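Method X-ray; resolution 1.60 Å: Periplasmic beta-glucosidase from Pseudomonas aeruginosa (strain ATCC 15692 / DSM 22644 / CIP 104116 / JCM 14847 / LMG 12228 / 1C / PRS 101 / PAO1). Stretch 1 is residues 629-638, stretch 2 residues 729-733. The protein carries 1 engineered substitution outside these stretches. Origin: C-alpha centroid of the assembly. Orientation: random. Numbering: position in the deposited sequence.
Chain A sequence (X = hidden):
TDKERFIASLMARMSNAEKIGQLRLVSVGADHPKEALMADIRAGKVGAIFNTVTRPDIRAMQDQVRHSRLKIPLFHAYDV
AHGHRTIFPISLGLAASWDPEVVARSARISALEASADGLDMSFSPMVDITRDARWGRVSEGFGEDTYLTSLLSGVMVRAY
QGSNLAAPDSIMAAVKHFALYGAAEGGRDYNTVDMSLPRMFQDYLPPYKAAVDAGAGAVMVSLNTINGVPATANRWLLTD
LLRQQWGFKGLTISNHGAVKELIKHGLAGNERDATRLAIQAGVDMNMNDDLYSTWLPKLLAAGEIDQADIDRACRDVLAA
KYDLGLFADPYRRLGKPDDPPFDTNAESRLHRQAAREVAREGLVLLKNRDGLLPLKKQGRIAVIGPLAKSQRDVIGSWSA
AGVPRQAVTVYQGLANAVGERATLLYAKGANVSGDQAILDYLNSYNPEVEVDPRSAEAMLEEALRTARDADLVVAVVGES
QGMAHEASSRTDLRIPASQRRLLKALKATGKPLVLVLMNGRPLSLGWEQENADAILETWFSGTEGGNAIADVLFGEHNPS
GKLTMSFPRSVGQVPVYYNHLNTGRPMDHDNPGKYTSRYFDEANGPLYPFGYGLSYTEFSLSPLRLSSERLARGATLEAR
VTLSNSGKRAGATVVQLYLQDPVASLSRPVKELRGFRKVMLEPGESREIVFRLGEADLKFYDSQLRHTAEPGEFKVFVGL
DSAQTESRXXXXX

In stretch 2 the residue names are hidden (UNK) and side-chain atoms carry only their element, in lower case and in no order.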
ATOM      1  N   GLU A 629       5.003 -39.635  -6.718  1.00 24.65           N
ATOM      2  CA  GLU A 629       4.714 -38.636  -7.761  1.00 27.33           C
ATOM      3  C   GLU A 629       3.234 -38.291  -7.736  1.00 25.30           C
ATOM      4  O   GLU A 629       2.890 -37.308  -8.371  1.00 21.89           O
ATOM      5  CB  GLU A 629       5.153 -39.182  -9.113  1.00 37.94           C
ATOM      6  CG  GLU A 629       6.668 -39.168  -9.279  1.00 48.46           C
ATOM      7  CD  GLU A 629       7.189 -39.372 -10.696  1.00 56.78           C
ATOM      8  OE1 GLU A 629       6.531 -38.892 -11.666  1.00 62.74           O
ATOM      9  OE2 GLU A 629       8.271 -39.995 -10.832  1.00 64.73           O
ATOM     10  N   ARG A 630       2.417 -39.092  -7.046  1.00 24.88           N
ATOM     11  CA  ARG A 630       0.956 -38.941  -7.031  1.00 23.75           C
ATOM     12  C   ARG A 630       0.496 -39.019  -5.593  1.00 25.29           C
ATOM     13  O   ARG A 630       1.095 -39.781  -4.811  1.00 28.96           O
ATOM     14  CB  ARG A 630       0.343 -40.032  -7.902  1.00 29.47           C
ATOM     15  CG  ARG A 630       0.629 -39.824  -9.374  1.00 35.26           C
ATOM     16  CD  ARG A 630       0.422 -41.115 -10.148  1.00 45.54           C
ATOM     17  NE  ARG A 630      -0.760 -40.947 -10.965  1.00 55.57           N
ATOM     18  CZ  ARG A 630      -1.588 -41.915 -11.338  1.00 67.56           C
ATOM     19  NH1 ARG A 630      -2.648 -41.600 -12.067  1.00 74.43           N
ATOM     20  NH2 ARG A 630      -1.378 -43.174 -10.977  1.00 67.54           N
ATOM     21  N   LEU A 631      -0.464 -38.185  -5.231  1.00 22.66           N
ATOM     22  CA  LEU A 631      -1.049 -38.164  -3.878  1.00 21.96           C
ATOM     23  C   LEU A 631      -2.552 -38.381  -3.993  1.00 21.11           C
ATOM     24  O   LEU A 631      -3.268 -37.587  -4.611  1.00 18.89           O
ATOM     25  CB  LEU A 631      -0.733 -36.844  -3.176  1.00 21.53           C
ATOM     26  CG  LEU A 631      -1.231 -36.732  -1.739  1.00 22.91           C
ATOM     27  CD1 LEU A 631      -0.578 -37.782  -0.869  1.00 24.68           C
ATOM     28  CD2 LEU A 631      -1.001 -35.324  -1.165  1.00 23.63           C
ATOM     29  N   ALA A 632      -3.028 -39.477  -3.423  1.00 24.16           N
ATOM     30  CA  ALA A 632      -4.478 -39.698  -3.300  1.00 25.67           C
ATOM     31  C   ALA A 632      -5.059 -38.825  -2.184  1.00 22.77           C
ATOM     32  O   ALA A 632      -4.406 -38.560  -1.142  1.00 22.65           O
ATOM     33  CB  ALA A 632      -4.723 -41.171  -3.062  1.00 29.28           C
ATOM     34  N   ARG A 633      -6.313 -38.433  -2.341  1.00 22.65           N
ATOM     35  CA  ARG A 633      -7.084 -37.783  -1.251  1.00 24.80           C
ATOM     36  C   ARG A 633      -7.128 -38.722  -0.038  1.00 25.17           C
ATOM     37  O   ARG A 633      -7.357 -39.916  -0.235  1.00 26.56           O
ATOM     38  CB  ARG A 633      -8.519 -37.486  -1.670  1.00 30.27           C
ATOM     39  CG  ARG A 633      -8.664 -36.737  -2.985  1.00 34.85           C
ATOM     40  CD  ARG A 633      -8.743 -35.255  -2.735  1.00 36.02           C
ATOM     41  NE  ARG A 633      -8.859 -34.534  -4.002  1.00 37.60           N
ATOM     42  CZ  ARG A 633      -8.968 -33.217  -4.109  1.00 37.87           C
ATOM     43  NH1 ARG A 633      -9.003 -32.473  -3.015  1.00 34.29           N
ATOM     44  NH2 ARG A 633      -9.010 -32.649  -5.305  1.00 39.81           N
ATOM     45  N   GLY A 634      -6.940 -38.168   1.148  1.00 26.28           N
ATOM     46  CA  GLY A 634      -6.867 -38.901   2.416  1.00 26.54           C
ATOM     47  C   GLY A 634      -5.463 -39.360   2.748  1.00 24.61           C
ATOM     48  O   GLY A 634      -5.247 -39.672   3.916  1.00 25.99           O
ATOM     49  N   ALA A 635      -4.501 -39.315   1.817  1.00 21.94           N
ATOM     50  CA  ALA A 635      -3.132 -39.812   2.063  1.00 21.80           C
ATOM     51  C   ALA A 635      -2.213 -38.637   2.420  1.00 24.31           C
ATOM     52  O   ALA A 635      -2.583 -37.481   2.202  1.00 23.43           O
ATOM     53  CB  ALA A 635      -2.624 -40.564   0.871  1.00 21.95           C
ATOM     54  N   THR A 636      -1.056 -38.993   2.940  1.00 25.04           N
ATOM     55  CA  THR A 636       0.077 -38.095   3.272  1.00 26.82           C
ATOM     56  C   THR A 636       1.216 -38.449   2.339  1.00 26.66           C
ATOM     57  O   THR A 636       1.390 -39.622   1.930  1.00 27.65           O
ATOM     58  CB  THR A 636       0.453 -38.229   4.751  1.00 31.08           C
ATOM     59  OG1 THR A 636      -0.634 -37.630   5.455  1.00 35.78           O
ATOM     60  CG2 THR A 636       1.700 -37.493   5.166  1.00 40.23           C
ATOM     61  N   LEU A 637       1.973 -37.416   2.008  1.00 24.82           N
ATOM     62  CA  LEU A 637       3.199 -37.463   1.203  1.00 26.87           C
ATOM     63  C   LEU A 637       4.347 -37.139   2.162  1.00 21.93           C
ATOM     64  O   LEU A 637       4.132 -36.314   3.101  1.00 22.56           O
ATOM     65  CB  LEU A 637       3.031 -36.372   0.129  1.00 29.40           C
ATOM     66  CG  LEU A 637       4.107 -36.314  -0.940  1.00 32.28           C
ATOM     67  CD1 LEU A 637       3.567 -36.870  -2.240  1.00 34.30           C
ATOM     68  CD2 LEU A 637       4.608 -34.896  -1.141  1.00 37.66           C
ATOM     69  N   GLU A 638       5.508 -37.742   1.931  1.00 21.84           N
ATOM     70  CA  GLU A 638       6.769 -37.326   2.611  1.00 21.46           C
ATOM     71  C   GLU A 638       7.708 -36.643   1.610  1.00 19.81           C
ATOM     72  O   GLU A 638       7.909 -37.145   0.492  1.00 20.26           O
ATOM     73  CB  GLU A 638       7.430 -38.526   3.289  1.00 25.69           C
ATOM     74  CG  GLU A 638       6.607 -39.097   4.431  1.00 30.20           C
ATOM     75  CD  GLU A 638       7.228 -40.334   5.060  1.00 36.31           C
ATOM     76  OE1 GLU A 638       8.185 -40.892   4.462  1.00 40.86           O
ATOM     77  OE2 GLU A 638       6.776 -40.708   6.162  1.00 47.77           O
ATOM     78  N   UNK A 729       8.038 -31.970  -8.044  1.00 16.96           N
ATOM     79  CA  UNK A 729       6.580 -31.875  -8.209  1.00 16.67           C
ATOM     80  C   UNK A 729       5.886 -33.192  -7.873  1.00 17.31           C
ATOM     81  O   UNK A 729       6.481 -34.247  -8.044  1.00 17.54           O
ATOM     82  o   UNK A 729       6.674 -30.096  -9.754  1.00 21.03           O
ATOM     83  c   UNK A 729       6.216 -31.433  -9.589  1.00 17.35           C
ATOM     84  N   UNK A 730       4.648 -33.082  -7.440  1.00 17.05           N
ATOM     85  CA  UNK A 730       3.743 -34.247  -7.397  1.00 15.66           C
ATOM     86  C   UNK A 730       2.393 -33.813  -7.942  1.00 16.98           C
ATOM     87  O   UNK A 730       2.112 -32.628  -8.111  1.00 16.97           O
ATOM     88  c   UNK A 730       3.595 -33.003  -4.293  1.00 16.38           C
ATOM     89  c   UNK A 730       1.599 -32.370  -3.170  1.00 15.82           C
ATOM     90  c   UNK A 730       3.655 -34.834  -5.999  1.00 15.76           C
ATOM     91  c   UNK A 730       2.915 -33.973  -5.009  1.00 16.24           C
ATOM     92  c   UNK A 730       1.565 -34.139  -4.771  1.00 15.54           C
ATOM     93  c   UNK A 730       2.931 -32.208  -3.383  1.00 16.46           C
ATOM     94  c   UNK A 730       0.901 -33.333  -3.867  1.00 16.47           C
ATOM     95  N   UNK A 731       1.544 -34.787  -8.208  1.00 15.84           N
ATOM     96  CA  UNK A 731       0.179 -34.543  -8.662  1.00 17.32           C
ATOM     97  C   UNK A 731      -0.816 -35.023  -7.612  1.00 19.25           C
ATOM     98  O   UNK A 731      -0.732 -36.165  -7.159  1.00 19.58           O
ATOM     99  o   UNK A 731       0.827 -34.780 -10.964  1.00 22.83           O
ATOM    100  c   UNK A 731      -0.077 -35.267  -9.983  1.00 20.18           C
ATOM    101  c   UNK A 731      -1.482 -35.048 -10.469  1.00 21.53           C
ATOM    102  N   UNK A 732      -1.717 -34.138  -7.201  1.00 17.44           N
ATOM    103  CA  UNK A 732      -2.872 -34.515  -6.357  1.00 17.11           C
ATOM    104  C   UNK A 732      -3.927 -35.082  -7.295  1.00 18.68           C
ATOM    105  O   UNK A 732      -4.279 -34.415  -8.307  1.00 18.48           O
ATOM    106  c   UNK A 732      -4.190 -34.394  -3.537  1.00 20.61           C
ATOM    107  c   UNK A 732      -4.606 -33.518  -4.715  1.00 19.50           C
ATOM    108  c   UNK A 732      -5.175 -32.195  -4.229  1.00 21.51           C
ATOM    109  c   UNK A 732      -3.424 -33.284  -5.638  1.00 18.96           C
ATOM    110  N   UNK A 733      -4.460 -36.254  -6.943  1.00 21.68           N
ATOM    111  CA  UNK A 733      -5.507 -36.939  -7.758  1.00 24.30           C
ATOM    112  C   UNK A 733      -6.918 -36.398  -7.438  1.00 26.92           C
ATOM    113  O   UNK A 733      -7.066 -35.912  -6.305  1.00 30.42           O
ATOM    114  c   UNK A 733      -4.039 -39.051  -7.800  1.00 28.09           C
ATOM    115  c   UNK A 733      -3.708 -38.905  -9.272  1.00 32.18           C
ATOM    116  c   UNK A 733      -3.920 -40.511  -7.352  1.00 30.81           C
ATOM    117  c   UNK A 733      -5.401 -38.441  -7.477  1.00 27.66           C
TER

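Position 729 carries two side-chain atoms, one carbon and then one oxygen. A single carbon ending in a single oxygen is a hydroxymethyl group. The CA-to-CB bond points sideways, and the side chain makes no contact with stretch 1. The residue is Ser 729. Its hydroxyl is hydrogen-bonded elsewhere in the structure.

Position 730 has seven side-chain carbons: one, then a ring of six. No oxygen is attached to the ring, which rules out tyrosine. The CA-to-CB bond points toward stretch 1. Leu 637 lies over one face of the ring, and Leu 631 meets it obliquely. The residue is Phe 730. Leu 637 CD2 sits 4.2 Å from the ring centroid, 26° off the ring normal, a CH-pi contact. Leu 631 CD2 lies 3.9 Å from Phe 730 CE2.

Position 731 shows one carbon carrying one oxygen and one carbon. This is a beta-branched side chain with a hydroxyl. It leaves the sheet on the same face as Arg 630, its bridge partner. The backbone does the bonding here, with N donating to Glu 629 and O accepting from Leu 631. The residue is Thr 731, with chi1 in the m well.

Position 732 has four side-chain carbons, forked at the second. The fork beyond CB excludes isoleucine, which branches at CB. The side chain shares a sheet face with Leu 631, and one of its methyls lies over a face of the Arg 633 guanidinium. The residue is Leu 732. Its CD2 is 3.9 Å from Arg 633 CZ, and its CD1 is 4.1 Å from Leu 631 CD2.

Position 733 again has four carbons forked at the second. The CA-to-CB bond points sideways, and the side chain comes near Arg 630 and Ala 632. The residue is Leu 733, the last of the chain. Its CD2 is 4.0 Å from Arg 630 NE, and its CD1 is 4.4 Å from Ala 632 CB.

The contact is a short parallel pairing. Thr 731 N donates to Glu 629 O at 2.9 Å, Leu 631 N to Thr 731 O at 2.8 Å, and Leu 733 N to Leu 631 O at 2.9 Å. Thr 731 thus uses both its N and its O, bonding to the residues before and after Arg 630. Phe 730 and Leu 732 add apolar packing against Leu 631. Beyond the pairing, a type II turn runs from Ala 632 to Ala 635, closed by Ala 635 N to Ala 632 O at 3.1 Å. Within it, Arg 633 reaches back, and its NE makes a weak hydrogen bond to Leu 733 O at 3.2 Å.

Stretch 2, residues 729-733: SFTLL
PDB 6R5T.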